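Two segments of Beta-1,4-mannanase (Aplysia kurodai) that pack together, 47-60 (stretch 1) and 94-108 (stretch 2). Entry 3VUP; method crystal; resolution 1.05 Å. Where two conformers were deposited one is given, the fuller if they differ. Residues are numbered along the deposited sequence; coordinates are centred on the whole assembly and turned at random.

Stretch 1 47-60: EFKKLHDAGGNSMR
Stretch 2 94-108: DLLDTAKKYNILVFP

Phe-48 fills the apolar centre. It lies on the helix that runs into stretch 1 from earlier in the chain, chi1 m (-80°), chi2 -90°, its CA-to-CB bond toward stretch 2. Phe-48 CE1 lies 3.6 Å from Ala-99 CB and 3.7 Å from Ile-104 CG2, the latter at the ring edge. Phe-48 CZ lies 3.8 Å from Leu-95 CD1 (chi1 t, chi2 p). The ring is thus buried among aliphatic side chains, away from solvent. Ile-104 (m, m) joins helix to sheet: Ile-104 CG2 is 3.7 Å from Met-59 CB, Ile-104 CD1 3.9 Å from Leu-51 CD2. Tyr-102 (m, chi2 -77°) lays one ring face against the helix backbone at Phe-48 C and Lys-49 N.

Both stretches run helix, turn, strand. Strands 58-60 and 105-108 are parallel, at 16°. Ser-58 pairs with Leu-105, Met-59 with Val-106, Arg-60 with Phe-107. Met-59 and Val-106 share one face; the other four residues take the other. Leu-105 N donates to Asn-57 O (2.8 Å), Met-59 N to Leu-105 O (2.9 Å), Phe-107 N to Met-59 O (2.8 Å). Met-59 thus bonds through N and O to the two neighbours of its partner Val-106, the parallel pattern.

Gly-55 (phi/psi 99/12) is the first residue to leave helical angles. Gly-55 N donates to His-52 O and Gly-56 N to Leu-51 O, both 2.9 Å: a Schellman motif. Asn-103 (53/47) turns the second stretch. At the polar edge, one water bonds His-52 ND1 (2.8 Å), Gly-56 O (2.7 Å) and Asn-103 O (2.7 Å), bridging both turns.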

# COMPACT_ATOMS: atom_id res chain seq x y z
N GLU A 47 -8.17 -4.47 17.29
CA GLU A 47 -7.01 -4.87 16.49
C GLU A 47 -5.89 -3.85 16.61
O GLU A 47 -4.71 -4.21 16.62
CB GLU A 47 -7.41 -5.10 15.03
CG GLU A 47 -8.43 -6.21 14.86
CD GLU A 47 -7.90 -7.58 15.26
OE1 GLU A 47 -6.67 -7.81 15.18
OE2 GLU A 47 -8.72 -8.43 15.66
N PHE A 48 -6.23 -2.57 16.70
CA PHE A 48 -5.20 -1.56 16.97
C PHE A 48 -4.58 -1.77 18.36
O PHE A 48 -3.37 -1.66 18.53
CB PHE A 48 -5.77 -0.15 16.85
CG PHE A 48 -5.87 0.34 15.43
CD1 PHE A 48 -4.81 1.01 14.85
CD2 PHE A 48 -7.01 0.12 14.67
CE1 PHE A 48 -4.88 1.46 13.54
CE2 PHE A 48 -7.08 0.58 13.36
CZ PHE A 48 -6.02 1.25 12.80
N LYS A 49 -5.41 -2.06 19.35
CA LYS A 49 -4.89 -2.28 20.70
C LYS A 49 -3.96 -3.49 20.74
O LYS A 49 -2.87 -3.40 21.30
CB LYS A 49 -6.03 -2.47 21.69
CG LYS A 49 -5.53 -2.66 23.11
CD LYS A 49 -6.67 -2.81 24.09
CE LYS A 49 -6.19 -2.66 25.53
NZ LYS A 49 -5.20 -3.70 25.89
N LYS A 50 -4.38 -4.60 20.16
CA LYS A 50 -3.55 -5.81 20.15
C LYS A 50 -2.23 -5.57 19.44
O LYS A 50 -1.18 -6.02 19.90
CB LYS A 50 -4.29 -6.98 19.51
CG LYS A 50 -5.41 -7.52 20.38
CD LYS A 50 -6.03 -8.77 19.80
CE LYS A 50 -6.78 -8.48 18.52
NZ LYS A 50 -7.52 -9.67 18.01
N LEU A 51 -2.27 -4.85 18.33
CA LEU A 51 -1.06 -4.54 17.59
C LEU A 51 -0.10 -3.68 18.40
O LEU A 51 1.09 -3.96 18.48
CB LEU A 51 -1.41 -3.84 16.28
CG LEU A 51 -0.23 -3.40 15.43
CD1 LEU A 51 0.63 -4.59 15.02
CD2 LEU A 51 -0.72 -2.64 14.20
N HIS A 52 -0.63 -2.63 19.02
CA HIS A 52 0.18 -1.78 19.88
C HIS A 52 0.78 -2.55 21.05
O HIS A 52 1.96 -2.42 21.37
CB HIS A 52 -0.66 -0.62 20.42
CG HIS A 52 0.02 0.12 21.53
ND1 HIS A 52 1.13 0.90 21.33
CD2 HIS A 52 -0.24 0.16 22.86
CE1 HIS A 52 1.52 1.41 22.48
NE2 HIS A 52 0.71 0.98 23.42
N ASP A 53 -0.05 -3.34 21.71
CA ASP A 53 0.40 -4.10 22.87
C ASP A 53 1.53 -5.08 22.50
O ASP A 53 2.40 -5.37 23.31
CB ASP A 53 -0.76 -4.84 23.53
CG ASP A 53 -1.73 -3.91 24.23
OD1 ASP A 53 -1.37 -2.74 24.47
OD2 ASP A 53 -2.86 -4.35 24.56
N ALA A 54 1.51 -5.57 21.26
CA ALA A 54 2.55 -6.47 20.78
C ALA A 54 3.82 -5.73 20.37
O ALA A 54 4.83 -6.37 20.08
CB ALA A 54 2.03 -7.30 19.63
N GLY A 55 3.77 -4.41 20.32
CA GLY A 55 4.94 -3.64 19.93
C GLY A 55 4.99 -3.17 18.49
O GLY A 55 6.03 -2.70 18.03
N GLY A 56 3.87 -3.27 17.78
CA GLY A 56 3.79 -2.75 16.43
C GLY A 56 3.61 -1.25 16.44
O GLY A 56 3.11 -0.68 17.41
N ASN A 57 3.98 -0.61 15.33
CA ASN A 57 3.77 0.82 15.15
C ASN A 57 3.05 1.16 13.85
O ASN A 57 2.87 2.34 13.57
CB ASN A 57 5.09 1.61 15.24
CG ASN A 57 6.06 1.29 14.12
OD1 ASN A 57 5.68 0.74 13.08
ND2 ASN A 57 7.31 1.63 14.33
N SER A 58 2.62 0.17 13.07
CA SER A 58 2.13 0.38 11.69
C SER A 58 0.97 -0.55 11.36
O SER A 58 1.11 -1.75 11.60
CB SER A 58 3.23 0.03 10.69
OG SER A 58 4.24 1.01 10.63
N MET A 59 -0.09 -0.03 10.76
CA MET A 59 -1.21 -0.83 10.27
C MET A 59 -1.54 -0.43 8.83
O MET A 59 -1.83 0.74 8.59
CB MET A 59 -2.44 -0.58 11.15
CG MET A 59 -3.67 -1.41 10.80
SD MET A 59 -3.63 -3.10 11.41
CE MET A 59 -4.22 -2.89 13.09
N ARG A 60 -1.54 -1.39 7.90
CA ARG A 60 -2.06 -1.18 6.56
C ARG A 60 -3.48 -1.76 6.54
O ARG A 60 -3.72 -2.84 7.06
CB ARG A 60 -1.18 -1.90 5.54
CG ARG A 60 -1.67 -1.80 4.09
CD ARG A 60 -0.57 -2.26 3.16
NE ARG A 60 -0.85 -2.23 1.72
CZ ARG A 60 -1.05 -3.30 0.96
NH1 ARG A 60 -1.18 -4.52 1.48
NH2 ARG A 60 -1.15 -3.15 -0.36
N ASP A 94 -11.83 9.68 12.17
CA ASP A 94 -11.97 8.88 13.38
C ASP A 94 -11.05 7.66 13.37
O ASP A 94 -10.53 7.26 14.42
CB ASP A 94 -13.42 8.46 13.59
CG ASP A 94 -13.69 8.03 15.02
OD1 ASP A 94 -13.32 8.79 15.95
OD2 ASP A 94 -14.26 6.94 15.22
N LEU A 95 -10.85 7.07 12.20
CA LEU A 95 -9.88 6.00 12.04
C LEU A 95 -8.52 6.47 12.55
O LEU A 95 -7.86 5.79 13.34
CB LEU A 95 -9.77 5.59 10.57
CG LEU A 95 -8.54 4.75 10.19
CD1 LEU A 95 -8.54 3.38 10.86
CD2 LEU A 95 -8.47 4.63 8.68
N LEU A 96 -8.10 7.64 12.08
CA LEU A 96 -6.79 8.17 12.44
C LEU A 96 -6.72 8.60 13.91
O LEU A 96 -5.71 8.39 14.57
CB LEU A 96 -6.40 9.31 11.50
CG LEU A 96 -6.23 8.90 10.03
CD1 LEU A 96 -6.03 10.12 9.16
CD2 LEU A 96 -5.06 7.94 9.86
N ASP A 97 -7.80 9.19 14.42
CA ASP A 97 -7.85 9.53 15.84
C ASP A 97 -7.75 8.28 16.71
O ASP A 97 -7.10 8.28 17.76
CB ASP A 97 -9.15 10.28 16.18
CG ASP A 97 -9.20 11.68 15.59
OD1 ASP A 97 -8.15 12.24 15.24
OD2 ASP A 97 -10.33 12.22 15.51
N THR A 98 -8.39 7.20 16.26
CA THR A 98 -8.36 5.94 16.98
C THR A 98 -6.95 5.36 16.98
O THR A 98 -6.44 4.92 18.01
CB THR A 98 -9.37 4.94 16.38
OG1 THR A 98 -10.69 5.50 16.47
CG2 THR A 98 -9.33 3.61 17.12
N ALA A 99 -6.31 5.38 15.81
CA ALA A 99 -4.95 4.89 15.69
C ALA A 99 -3.99 5.68 16.58
O ALA A 99 -3.10 5.11 17.21
CB ALA A 99 -4.50 4.97 14.27
N LYS A 100 -4.18 6.99 16.64
CA LYS A 100 -3.33 7.85 17.46
C LYS A 100 -3.35 7.40 18.91
O LYS A 100 -2.31 7.40 19.58
CB LYS A 100 -3.76 9.31 17.33
CG LYS A 100 -2.91 10.29 18.15
CD LYS A 100 -3.46 11.71 18.09
CE LYS A 100 -2.70 12.65 19.02
NZ LYS A 100 -3.23 14.04 18.95
N LYS A 101 -4.52 6.99 19.39
CA LYS A 101 -4.69 6.54 20.77
C LYS A 101 -3.76 5.37 21.11
O LYS A 101 -3.31 5.22 22.24
CB LYS A 101 -6.14 6.14 21.06
CG LYS A 101 -7.13 7.28 20.97
CD LYS A 101 -8.46 6.90 21.61
CE LYS A 101 -9.00 5.61 21.04
NZ LYS A 101 -10.28 5.21 21.69
N TYR A 102 -3.47 4.57 20.09
CA TYR A 102 -2.66 3.37 20.25
C TYR A 102 -1.26 3.50 19.66
O TYR A 102 -0.56 2.51 19.50
CB TYR A 102 -3.40 2.16 19.65
CG TYR A 102 -4.72 1.93 20.33
CD1 TYR A 102 -4.78 1.33 21.57
CD2 TYR A 102 -5.90 2.37 19.75
CE1 TYR A 102 -5.98 1.15 22.22
CE2 TYR A 102 -7.11 2.19 20.38
CZ TYR A 102 -7.15 1.58 21.61
OH TYR A 102 -8.35 1.39 22.26
N ASN A 103 -0.86 4.73 19.33
CA ASN A 103 0.46 4.97 18.77
C ASN A 103 0.73 4.09 17.54
O ASN A 103 1.79 3.47 17.40
CB ASN A 103 1.54 4.79 19.83
CG ASN A 103 1.54 5.91 20.84
OD1 ASN A 103 1.17 7.03 20.53
ND2 ASN A 103 1.97 5.61 22.06
N ILE A 104 -0.25 4.06 16.64
CA ILE A 104 -0.13 3.32 15.40
C ILE A 104 -0.24 4.27 14.21
O ILE A 104 -1.19 5.04 14.09
CB ILE A 104 -1.24 2.25 15.27
CG1 ILE A 104 -1.16 1.24 16.41
CG2 ILE A 104 -1.17 1.55 13.91
CD1 ILE A 104 0.10 0.42 16.46
N LEU A 105 0.76 4.20 13.33
CA LEU A 105 0.73 4.87 12.04
C LEU A 105 -0.10 4.06 11.05
O LEU A 105 0.08 2.85 10.91
CB LEU A 105 2.14 5.02 11.49
CG LEU A 105 3.06 5.95 12.27
CD1 LEU A 105 4.51 5.68 11.91
CD2 LEU A 105 2.71 7.40 12.00
N VAL A 106 -1.01 4.75 10.36
CA VAL A 106 -1.96 4.11 9.46
C VAL A 106 -1.56 4.30 8.01
O VAL A 106 -1.18 5.40 7.60
CB VAL A 106 -3.36 4.69 9.69
CG1 VAL A 106 -4.38 4.01 8.80
CG2 VAL A 106 -3.74 4.52 11.11
N PHE A 107 -1.67 3.22 7.24
CA PHE A 107 -1.40 3.24 5.81
C PHE A 107 -2.64 2.75 5.07
O PHE A 107 -2.78 1.57 4.80
CB PHE A 107 -0.16 2.38 5.50
CG PHE A 107 1.09 2.90 6.16
CD1 PHE A 107 1.95 3.74 5.49
CD2 PHE A 107 1.37 2.58 7.48
CE1 PHE A 107 3.08 4.24 6.11
CE2 PHE A 107 2.50 3.08 8.11
CZ PHE A 107 3.36 3.91 7.42
N PRO A 108 -3.57 3.67 4.77
CA PRO A 108 -4.76 3.27 4.03
C PRO A 108 -4.39 2.90 2.60
O PRO A 108 -3.63 3.62 1.95
CB PRO A 108 -5.62 4.54 4.03
CG PRO A 108 -5.06 5.39 5.15
CD PRO A 108 -3.59 5.09 5.13
O HOH W 1 2.59 1.47 19.03